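PDB 4FH0: Bcl10-interacting CARD protein from Homo sapiens, which associates with BCL10 through its caspase recruitment domain, the part in this structure, and inhibits the NF-kappa-B activation that BCL10 induces. Local coordinates for residues A[9-12]-A[13-17]; A[24-27]-A[28-32]; A[78-81]-A[82-85]. The protein carries 2 engineered substitutions. All blocks are in the same frame, centred on the assembly; numbering follows the deposited sequence. Where two conformers were deposited one is given.

Interaction 1: A[9-12]-A[13-17]. Engineered in segment 13-17: M17 (natural residue Phe). With SO4 (sulfate ion), chain C.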
ATOM      1  N   ASP A   9       1.741   2.657  13.160  1.00  9.74           N
ATOM      2  CA  ASP A   9       1.084   1.653  14.013  1.00  9.63           C
ATOM      3  C   ASP A   9      -0.159   1.084  13.341  1.00  9.05           C
ATOM      4  O   ASP A   9      -0.403  -0.124  13.383  1.00  9.17           O
ATOM      5  CB  ASP A   9       0.650   2.216  15.378  1.00 12.18           C
ATOM      6  CG  ASP A   9       1.778   2.703  16.213  1.00 16.21           C
ATOM      7  OD1 ASP A   9       2.820   2.018  16.288  1.00 15.68           O
ATOM      8  OD2 ASP A   9       1.591   3.791  16.811  1.00 19.40           O
ATOM      9  N   ARG A  10      -0.932   1.941  12.689  1.00  8.67           N
ATOM     10  CA  ARG A  10      -2.122   1.472  11.994  1.00  8.82           C
ATOM     11  C   ARG A  10      -1.736   0.476  10.911  1.00  8.21           C
ATOM     12  O   ARG A  10      -2.355  -0.584  10.766  1.00  8.58           O
ATOM     13  CB  ARG A  10      -2.897   2.647  11.387  1.00 10.06           C
ATOM     14  CG  ARG A  10      -3.562   3.513  12.435  1.00 11.89           C
ATOM     15  CD  ARG A  10      -4.425   4.605  11.810  1.00 13.69           C
ATOM     16  NE  ARG A  10      -5.504   4.019  11.036  1.00 14.62           N
ATOM     17  CZ  ARG A  10      -6.193   4.639  10.086  1.00 17.63           C
ATOM     18  NH1 ARG A  10      -5.949   5.905   9.782  1.00 19.77           N
ATOM     19  NH2 ARG A  10      -7.126   3.969   9.444  1.00 18.83           N
ATOM     20  N   LEU A  11      -0.708   0.802  10.138  1.00  7.92           N
ATOM     21  CA  LEU A  11      -0.320  -0.065   9.030  1.00  7.81           C
ATOM     22  C   LEU A  11       0.148  -1.426   9.532  1.00  8.13           C
ATOM     23  O   LEU A  11      -0.187  -2.461   8.938  1.00  8.53           O
ATOM     24  CB  LEU A  11       0.741   0.586   8.143  1.00  9.53           C
ATOM     25  CG  LEU A  11       0.905  -0.102   6.784  1.00 10.97           C
ATOM     26  CD1 LEU A  11      -0.410  -0.115   5.995  1.00 12.73           C
ATOM     27  CD2 LEU A  11       2.004   0.547   5.981  1.00 11.84           C
ATOM     28  N   VAL A  12       0.925  -1.434  10.609  1.00  8.57           N
ATOM     29  CA  VAL A  12       1.337  -2.697  11.206  1.00  8.84           C
ATOM     30  C   VAL A  12       0.110  -3.495  11.601  1.00  9.34           C
ATOM     31  O   VAL A  12       0.024  -4.689  11.313  1.00 10.70           O
ATOM     32  CB  VAL A  12       2.256  -2.457  12.422  1.00  9.33           C
ATOM     33  CG1 VAL A  12       2.374  -3.725  13.297  1.00 10.05           C
ATOM     34  CG2 VAL A  12       3.617  -1.976  11.953  1.00 10.22           C
ATOM     35  N   GLN A  13      -0.847  -2.840  12.246  1.00  8.78           N
ATOM     36  CA  GLN A  13      -2.063  -3.522  12.673  1.00  9.55           C
ATOM     37  C   GLN A  13      -2.833  -4.096  11.482  1.00 10.07           C
ATOM     38  O   GLN A  13      -3.281  -5.230  11.531  1.00 11.68           O
ATOM     39  CB  GLN A  13      -2.991  -2.590  13.463  1.00 10.82           C
ATOM     40  CG  GLN A  13      -4.238  -3.299  13.964  1.00 13.39           C
ATOM     41  CD  GLN A  13      -5.219  -2.384  14.700  1.00 16.78           C
ATOM     42  OE1 GLN A  13      -4.930  -1.215  14.970  1.00 19.13           O
ATOM     43  NE2 GLN A  13      -6.405  -2.914  14.992  1.00 18.83           N
ATOM     44  N   ASP A  14      -2.953  -3.314  10.415  1.00  8.31           N
ATOM     45  CA  ASP A  14      -3.769  -3.673   9.265  1.00  7.74           C
ATOM     46  C   ASP A  14      -3.111  -4.609   8.264  1.00  8.30           C
ATOM     47  O   ASP A  14      -3.776  -5.067   7.340  1.00  8.22           O
ATOM     48  CB  ASP A  14      -4.170  -2.398   8.509  1.00  8.26           C
ATOM     49  CG  ASP A  14      -5.179  -1.553   9.254  1.00  9.78           C
ATOM     50  OD1 ASP A  14      -5.894  -2.096  10.123  1.00 10.91           O
ATOM     51  OD2 ASP A  14      -5.291  -0.344   8.949  1.00 11.47           O
ATOM     52  N   THR A  15      -1.815  -4.845   8.390  1.00  9.29           N
ATOM     53  CA  THR A  15      -1.088  -5.593   7.362  1.00  9.66           C
ATOM     54  C   THR A  15      -1.619  -6.998   7.077  1.00  8.83           C
ATOM     55  O   THR A  15      -1.826  -7.355   5.912  1.00  8.10           O
ATOM     56  CB  THR A  15       0.444  -5.573   7.614  1.00 11.98           C
ATOM     57  OG1 THR A  15       0.948  -4.284   7.256  1.00 12.90           O
ATOM     58  CG2 THR A  15       1.154  -6.604   6.769  1.00 13.02           C
ATOM     59  N   PRO A  16      -1.863  -7.801   8.114  1.00  9.31           N
ATOM     60  CA  PRO A  16      -2.405  -9.134   7.817  1.00  9.72           C
ATOM     61  C   PRO A  16      -3.737  -9.106   7.054  1.00  9.99           C
ATOM     62  O   PRO A  16      -3.910  -9.878   6.108  1.00 10.49           O
ATOM     63  CB  PRO A  16      -2.500  -9.787   9.209  1.00 11.03           C
ATOM     64  CG  PRO A  16      -1.449  -9.118   9.971  1.00 11.35           C
ATOM     65  CD  PRO A  16      -1.455  -7.687   9.520  1.00 10.30           C
HETATM   66  N   MSE A  17      -4.640  -8.194   7.383  1.00  9.54           N
HETATM   67  CA  MSE A  17      -5.882  -8.094   6.625  0.50  8.77           C
HETATM   68  C   MSE A  17      -5.637  -7.591   5.199  1.00  8.72           C
HETATM   69  O   MSE A  17      -6.167  -8.150   4.248  1.00  9.99           O
HETATM   70  CB  MSE A  17      -6.887  -7.209   7.354  0.50  9.65           C
HETATM   71  CG  MSE A  17      -7.590  -7.956   8.472  0.50 11.35           C
HETATM   72 SE   MSE A  17      -9.139  -7.001   9.150  0.50 14.47          SE
HETATM   73  CE  MSE A  17     -10.222  -7.045   7.533  0.50 15.02           C
TER
HETATM   74  S   SO4 C 201      -7.531   7.344   6.763  0.92 19.37           S
HETATM   75  O1  SO4 C 201      -7.456   5.904   7.029  0.92 20.18           O
HETATM   76  O2  SO4 C 201      -6.774   8.064   7.782  0.92 20.48           O
HETATM   77  O3  SO4 C 201      -7.047   7.648   5.422  0.92 17.63           O
HETATM   78  O4  SO4 C 201      -8.941   7.771   6.831  0.92 21.04           O

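Interaction 2: A[24-27]-A[28-32]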
ATOM      1  N   LEU A  24      -7.127  -7.047  -2.022  1.00  7.78           N
ATOM      2  CA  LEU A  24      -6.759  -6.081  -3.031  1.00  8.16           C
ATOM      3  C   LEU A  24      -6.512  -6.817  -4.339  1.00  8.87           C
ATOM      4  O   LEU A  24      -5.870  -7.871  -4.377  1.00 10.44           O
ATOM      5  CB  LEU A  24      -5.506  -5.313  -2.619  1.00  8.80           C
ATOM      6  CG  LEU A  24      -5.725  -4.253  -1.550  1.00  9.41           C
ATOM      7  CD1 LEU A  24      -4.399  -3.814  -0.973  1.00 10.43           C
ATOM      8  CD2 LEU A  24      -6.471  -3.071  -2.147  1.00 10.92           C
ATOM      9  N   SER A  25      -7.035  -6.257  -5.416  1.00  8.82           N
ATOM     10  CA  SER A  25      -6.774  -6.781  -6.747  1.00  8.74           C
ATOM     11  C   SER A  25      -5.524  -6.171  -7.352  1.00  7.70           C
ATOM     12  O   SER A  25      -5.049  -5.127  -6.906  1.00  8.26           O
ATOM     13  CB  SER A  25      -7.937  -6.490  -7.672  1.00 10.02           C
ATOM     14  OG  SER A  25      -7.992  -5.108  -7.943  1.00 10.06           O
ATOM     15  N   GLU A  26      -5.038  -6.792  -8.422  1.00  8.29           N
ATOM     16  CA  GLU A  26      -3.893  -6.254  -9.125  1.00  8.68           C
ATOM     17  C   GLU A  26      -4.171  -4.826  -9.591  1.00  8.83           C
ATOM     18  O   GLU A  26      -3.314  -3.956  -9.463  1.00  9.35           O
ATOM     19  CB  GLU A  26      -3.516  -7.143 -10.306  1.00 10.19           C
ATOM     20  CG  GLU A  26      -2.294  -6.671 -11.075  1.00 11.60           C
ATOM     21  CD  GLU A  26      -1.010  -6.919 -10.322  1.00 13.10           C
ATOM     22  OE1 GLU A  26      -0.821  -8.052  -9.854  1.00 13.98           O
ATOM     23  OE2 GLU A  26      -0.188  -5.981 -10.180  1.00 14.01           O
ATOM     24  N   GLN A  27      -5.356  -4.589 -10.153  1.00  8.79           N
ATOM     25  CA  GLN A  27      -5.659  -3.241 -10.627  1.00 10.48           C
ATOM     26  C   GLN A  27      -5.652  -2.245  -9.489  1.00  9.87           C
ATOM     27  O   GLN A  27      -5.166  -1.140  -9.662  1.00 10.51           O
ATOM     28  CB  GLN A  27      -6.993  -3.194 -11.371  1.00 14.31           C
ATOM     29  CG  GLN A  27      -6.985  -3.955 -12.685  1.00 19.16           C
ATOM     30  CD  GLN A  27      -6.148  -3.271 -13.785  1.00 23.10           C
ATOM     31  OE1 GLN A  27      -5.615  -2.187 -13.595  1.00 25.38           O
ATOM     32  NE2 GLN A  27      -6.058  -3.912 -14.950  1.00 25.38           N
ATOM     33  N   GLN A  28      -6.200  -2.602  -8.330  1.00  9.01           N
ATOM     34  CA  GLN A  28      -6.180  -1.655  -7.210  1.00  8.85           C
ATOM     35  C   GLN A  28      -4.757  -1.371  -6.762  1.00  8.38           C
ATOM     36  O   GLN A  28      -4.397  -0.224  -6.508  1.00  8.74           O
ATOM     37  CB  GLN A  28      -7.020  -2.182  -6.034  1.00  9.17           C
ATOM     38  CG  GLN A  28      -8.521  -2.229  -6.308  1.00 10.28           C
ATOM     39  CD  GLN A  28      -9.264  -2.979  -5.217  1.00 11.08           C
ATOM     40  OE1 GLN A  28      -8.874  -4.062  -4.820  1.00 11.26           O
ATOM     41  NE2 GLN A  28     -10.339  -2.387  -4.713  1.00 13.32           N
ATOM     42  N   VAL A  29      -3.959  -2.420  -6.621  1.00  8.26           N
ATOM     43  CA  VAL A  29      -2.590  -2.243  -6.188  1.00  8.50           C
ATOM     44  C   VAL A  29      -1.825  -1.383  -7.200  1.00  8.92           C
ATOM     45  O   VAL A  29      -1.029  -0.510  -6.837  1.00  9.07           O
ATOM     46  CB  VAL A  29      -1.900  -3.602  -5.959  1.00  9.57           C
ATOM     47  CG1 VAL A  29      -0.402  -3.417  -5.712  1.00 11.27           C
ATOM     48  CG2 VAL A  29      -2.600  -4.324  -4.795  1.00 10.53           C
ATOM     49  N   ASP A  30      -2.037  -1.651  -8.482  1.00  9.29           N
ATOM     50  CA  ASP A  30      -1.326  -0.892  -9.494  1.00  9.69           C
ATOM     51  C   ASP A  30      -1.647   0.592  -9.386  1.00  8.76           C
ATOM     52  O   ASP A  30      -0.746   1.432  -9.523  1.00  9.28           O
ATOM     53  CB  ASP A  30      -1.675  -1.416 -10.882  1.00 11.74           C
ATOM     54  CG  ASP A  30      -1.214  -2.834 -11.099  1.00 14.59           C
ATOM     55  OD1 ASP A  30      -0.452  -3.391 -10.248  1.00 15.11           O
ATOM     56  OD2 ASP A  30      -1.647  -3.394 -12.122  1.00 16.71           O
ATOM     57  N   ARG A  31      -2.916   0.924  -9.148  1.00  8.24           N
ATOM     58  CA  ARG A  31      -3.296   2.325  -9.031  1.00  8.30           C
ATOM     59  C   ARG A  31      -2.755   2.960  -7.756  1.00  7.11           C
ATOM     60  O   ARG A  31      -2.411   4.139  -7.758  1.00  7.82           O
ATOM     61  CB  ARG A  31      -4.805   2.472  -9.084  1.00  9.49           C
ATOM     62  CG  ARG A  31      -5.337   2.132 -10.451  1.00 12.25           C
ATOM     63  CD  ARG A  31      -6.816   2.112 -10.459  1.00 16.08           C
ATOM     64  NE  ARG A  31      -7.320   1.906 -11.804  1.00 18.29           N
ATOM     65  CZ  ARG A  31      -8.522   1.424 -12.093  1.00 20.70           C
ATOM     66  NH1 ARG A  31      -9.368   1.050 -11.137  1.00 22.28           N
ATOM     67  NH2 ARG A  31      -8.875   1.294 -13.355  1.00 22.07           N
ATOM     68  N   ILE A  32      -2.702   2.194  -6.664  1.00  6.83           N
ATOM     69  CA  ILE A  32      -2.117   2.675  -5.434  1.00  6.93           C
ATOM     70  C   ILE A  32      -0.634   2.996  -5.649  1.00  6.89           C
ATOM     71  O   ILE A  32      -0.144   4.033  -5.193  1.00  7.64           O
ATOM     72  CB  ILE A  32      -2.310   1.629  -4.323  1.00  7.42           C
ATOM     73  CG1 ILE A  32      -3.797   1.595  -3.923  1.00  7.90           C
ATOM     74  CG2 ILE A  32      -1.455   1.948  -3.120  1.00  8.32           C
ATOM     75  CD1 ILE A  32      -4.204   0.401  -3.061  1.00  9.26           C
TER

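Interaction 3: A[78-81]-A[82-85]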
ATOM      1  N   CYS A  78       3.372   6.085   5.355  1.00 12.29           N
ATOM      2  CA  CYS A  78       2.222   5.307   5.769  1.00 10.82           C
ATOM      3  C   CYS A  78       0.935   6.143   5.613  1.00 10.49           C
ATOM      4  O   CYS A  78      -0.086   5.633   5.186  1.00  9.96           O
ATOM      5  CB  CYS A  78       2.419   4.812   7.201  1.00 11.20           C
ATOM      6  SG  CYS A  78       3.759   3.588   7.365  1.00 12.53           S
ATOM      7  N   GLN A  79       0.981   7.399   5.983  1.00 11.32           N
ATOM      8  CA  GLN A  79      -0.165   8.286   5.791  1.00 12.47           C
ATOM      9  C   GLN A  79      -0.571   8.370   4.319  1.00 10.92           C
ATOM     10  O   GLN A  79      -1.755   8.265   3.985  1.00 10.70           O
ATOM     11  CB  GLN A  79       0.166   9.678   6.326  1.00 16.09           C
ATOM     12  CG  GLN A  79      -0.983  10.650   6.154  1.00 20.30           C
ATOM     13  CD  GLN A  79      -0.786  11.969   6.898  1.00 24.49           C
ATOM     14  OE1 GLN A  79       0.310  12.304   7.349  1.00 25.90           O
ATOM     15  NE2 GLN A  79      -1.865  12.716   7.036  1.00 26.88           N
ATOM     16  N   GLU A  80       0.408   8.529   3.434  1.00 10.69           N
ATOM     17  CA  GLU A  80       0.113   8.607   2.014  1.00 10.54           C
ATOM     18  C   GLU A  80      -0.477   7.302   1.511  1.00  9.52           C
ATOM     19  O   GLU A  80      -1.350   7.316   0.654  1.00  9.74           O
ATOM     20  CB  GLU A  80       1.364   8.999   1.221  1.00 12.74           C
ATOM     21  CG  GLU A  80       1.876  10.389   1.548  1.00 16.99           C
ATOM     22  CD  GLU A  80       0.886  11.495   1.185  1.00 20.65           C
ATOM     23  OE1 GLU A  80       0.065  11.322   0.259  1.00 22.14           O
ATOM     24  OE2 GLU A  80       0.942  12.554   1.829  1.00 23.39           O
ATOM     25  N   PHE A  81       0.001   6.173   2.023  1.00  8.59           N
ATOM     26  CA  PHE A  81      -0.585   4.904   1.643  1.00  7.93           C
ATOM     27  C   PHE A  81      -2.075   4.872   1.986  1.00  6.61           C
ATOM     28  O   PHE A  81      -2.888   4.437   1.178  1.00  7.06           O
ATOM     29  CB  PHE A  81       0.132   3.726   2.304  1.00  8.56           C
ATOM     30  CG  PHE A  81      -0.565   2.435   2.072  1.00  8.23           C
ATOM     31  CD1 PHE A  81      -0.442   1.769   0.864  1.00  8.76           C
ATOM     32  CD2 PHE A  81      -1.373   1.892   3.052  1.00  9.73           C
ATOM     33  CE1 PHE A  81      -1.119   0.564   0.648  1.00 10.17           C
ATOM     34  CE2 PHE A  81      -2.073   0.728   2.816  1.00 10.30           C
ATOM     35  CZ  PHE A  81      -1.935   0.054   1.624  1.00 10.77           C
ATOM     36  N   TYR A  82      -2.448   5.306   3.192  1.00  6.20           N
ATOM     37  CA  TYR A  82      -3.860   5.287   3.565  1.00  6.44           C
ATOM     38  C   TYR A  82      -4.687   6.180   2.665  1.00  6.76           C
ATOM     39  O   TYR A  82      -5.818   5.843   2.331  1.00  7.66           O
ATOM     40  CB  TYR A  82      -4.071   5.635   5.031  1.00  7.23           C
ATOM     41  CG  TYR A  82      -3.835   4.426   5.917  1.00  8.13           C
ATOM     42  CD1 TYR A  82      -2.604   4.182   6.498  1.00  9.43           C
ATOM     43  CD2 TYR A  82      -4.840   3.509   6.143  1.00  9.82           C
ATOM     44  CE1 TYR A  82      -2.398   3.060   7.280  1.00 10.21           C
ATOM     45  CE2 TYR A  82      -4.643   2.394   6.942  1.00 10.11           C
ATOM     46  CZ  TYR A  82      -3.424   2.160   7.498  1.00  9.98           C
ATOM     47  OH  TYR A  82      -3.198   1.028   8.267  1.00 10.99           O
ATOM     48  N   ARG A  83      -4.141   7.320   2.263  1.00  7.56           N
ATOM     49  CA  ARG A  83      -4.867   8.165   1.339  1.00  9.10           C
ATOM     50  C   ARG A  83      -5.041   7.459  -0.006  1.00  8.13           C
ATOM     51  O   ARG A  83      -6.123   7.470  -0.594  1.00  9.48           O
ATOM     52  CB  ARG A  83      -4.182   9.514   1.151  1.00 12.09           C
ATOM     53  CG  ARG A  83      -4.904  10.338   0.067  1.00 17.27           C
ATOM     54  CD  ARG A  83      -4.573  11.805   0.160  1.00 21.56           C
ATOM     55  NE  ARG A  83      -4.968  12.565  -1.032  1.00 25.57           N
ATOM     56  CZ  ARG A  83      -4.181  12.734  -2.091  1.00 28.03           C
ATOM     57  NH1 ARG A  83      -2.970  12.186  -2.114  1.00 28.97           N
ATOM     58  NH2 ARG A  83      -4.588  13.449  -3.124  1.00 29.43           N
ATOM     59  N   ALA A  84      -3.994   6.806  -0.492  1.00  7.54           N
ATOM     60  CA  ALA A  84      -4.070   6.092  -1.762  1.00  7.28           C
ATOM     61  C   ALA A  84      -5.079   4.951  -1.699  1.00  6.88           C
ATOM     62  O   ALA A  84      -5.798   4.659  -2.667  1.00  7.49           O
ATOM     63  CB  ALA A  84      -2.678   5.562  -2.150  1.00  7.97           C
ATOM     64  N   LEU A  85      -5.119   4.273  -0.560  1.00  6.82           N
ATOM     65  CA  LEU A  85      -6.081   3.201  -0.342  1.00  6.74           C
ATOM     66  C   LEU A  85      -7.512   3.727  -0.344  1.00  7.21           C
ATOM     67  O   LEU A  85      -8.416   3.111  -0.906  1.00  8.17           O
ATOM     68  CB  LEU A  85      -5.778   2.495   0.978  1.00  7.37           C
ATOM     69  CG  LEU A  85      -6.510   1.194   1.255  1.00  9.13           C
ATOM     70  CD1 LEU A  85      -5.984   0.064   0.394  1.00 10.41           C
ATOM     71  CD2 LEU A  85      -6.405   0.845   2.744  1.00  9.68           C
TER
HETATM   72  O   HOH W   1      -1.393   9.393  -1.356  1.00 22.88           O

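Interaction 1: A[9-12]-A[13-17]
With chi1 at -75° the T15 hydroxyl lies beside its own backbone N, anti to the carbonyl carbon, facing L11 O one turn back in helix 7-18; OG1 of T15 donates to L11 O at 2.7 Å. The hydroxyl comes in about 40° above the carbonyl plane. Threonine suits this place because its hydroxyl is short enough to reach that carbonyl. P16, which follows, has no N-H to offer V12 O, and the helix kinks there: P16 CD sits 3.8 Å from V12 O, which receives instead a weak bond of 3.5 Å from T15 N. Just before the kink the i to i+4 bonds are intact: Q13 N donates to D9 O and D14 N to R10 O at 2.8 Å. The D14 carboxylate is gripped from outside the helix by Y82 OH and S98 OG.

R10 is stretched out and then bent at chi3 (62°), which turns its guanidinium edge-on to a sulfate, the sulfur lying in the guanidinium plane. R10 NH1 donates to both O1 and O2 of the sulfate, 3.1 Å to each, and R10 NH2 to O1. R10 NE is hydrogen-bonded to S98 OG, and the group makes a cation-pi contact with Y82. A leucine here would probably leave the sulfate without these three bonds and the Y82 ring without its cation. With Y7, H93 and R99 also bonded to it, the probably crystallisation-derived sulfate marks a pocket suited to an anion.

Interaction 2: A[24-27]-A[28-32]
S25 and Q28 close a capping box at the start of helix 26-37, one of the helices of this caspase recruitment domain bundle. S25 is the N-cap: its OG, held between backbone N and carbonyl carbon (chi1 70°), accepts from Q28 N at 3.1 Å, supplying the acceptor that a first-turn N-H otherwise lacks. Q28 returns the favour, its OE1 taking the S25 N-H at 2.9 Å in the carbonyl plane, on a lone pair, in a nearly straight bond (170°). Serine is short enough to turn back on the helix end, and glutamine long enough to reach past it.

The tight side lies beneath the box. L24, just before the cap, sets CB 3.8 Å from V29 CG2, a hydrophobic staple, and extends CD2 to within 4.2 Å of I32 CD1. L59 and L63 of helix 59-73 lie against V29, while A84 and L85 of helix 75-88 touch I32, so branched aliphatic residues belong on this face.

The other side is polar and looser. Q27 and R31 are exposed and meet mainly through the helix bond from R31 N to Q27 O, 3.1 Å. Between the two sides E26 OE2 and D30 OD1 are 2.6 Å apart with carboxylate planes 46° askew; the model is strained here and the detail doubtful, but E26 has a firmer partner in R62, its salt bridge.

Back at the cap, S25 O accepts from V29 N, and V29 CG2 rests 3.3 Å from that same oxygen.

Interaction 3: A[78-81]-A[82-85]
The F81 ring points its edge at one face of the Y82 ring, a T-shaped pair with centroids 5.8 Å apart and planes at 79°. F81 CD2 is the atom over that face, 4.3 Å from Y82 CD1. At the edge of the tyrosine, near its plane, stands C78 O, only 3.2 Å from Y82 CD1, while the same carbonyl accepts the Y82 backbone N-H. Neighbours in sequence can pair this way because their first torsions differ: F81 has CG anti to the backbone N (chi1 172°), whereas Y82 keeps CG beside it (chi1 -82°). L85 CD1 meets F81 CZ obliquely at 4.2 Å.

These residues form the inward face of helix 75-88, a central helix of the caspase recruitment domain's helical bundle. The large flat F81 fills the space against L11, M67 and L70 of two other helices, and small A84 lets I32 and Q35 of helix 26-37 come close. The hydroxyl of the buried Y82 has its partner in D14. C78, buried next to L11, is one partner of the redox-active disulfide that can form with C8.

Toward the solvent-facing flank E80, which also touches L36, and exposed R83 lie side by side. Their salt bridge is long, E80 OE1 to R83 NH1 being 3.9 Å, with the planes of the two groups steeply inclined. A water fits between them: it donates to E80 O and to E80 OE1, 2.9 Å each, and accepts weakly from R83 NH1 at 3.3 Å.

Along the chain the three contacts follow in series, on helix 7-18, at the start of helix 26-37 and on helix 75-88, all within one caspase recruitment domain. Interactions 1 and 2 lie on opposite sides of the chain's centre, their centres 18 Å apart, and do not touch. Interaction 3 joins them, its centre 12 Å from that of interaction 1 and 13 Å from that of interaction 2. Its link to 9-17 is partly polar and partly apolar, that to 24-32 apolar through I32 and L24. Helix 75-88 is thus a central member of the bundle, packing both earlier helices into one compact domain.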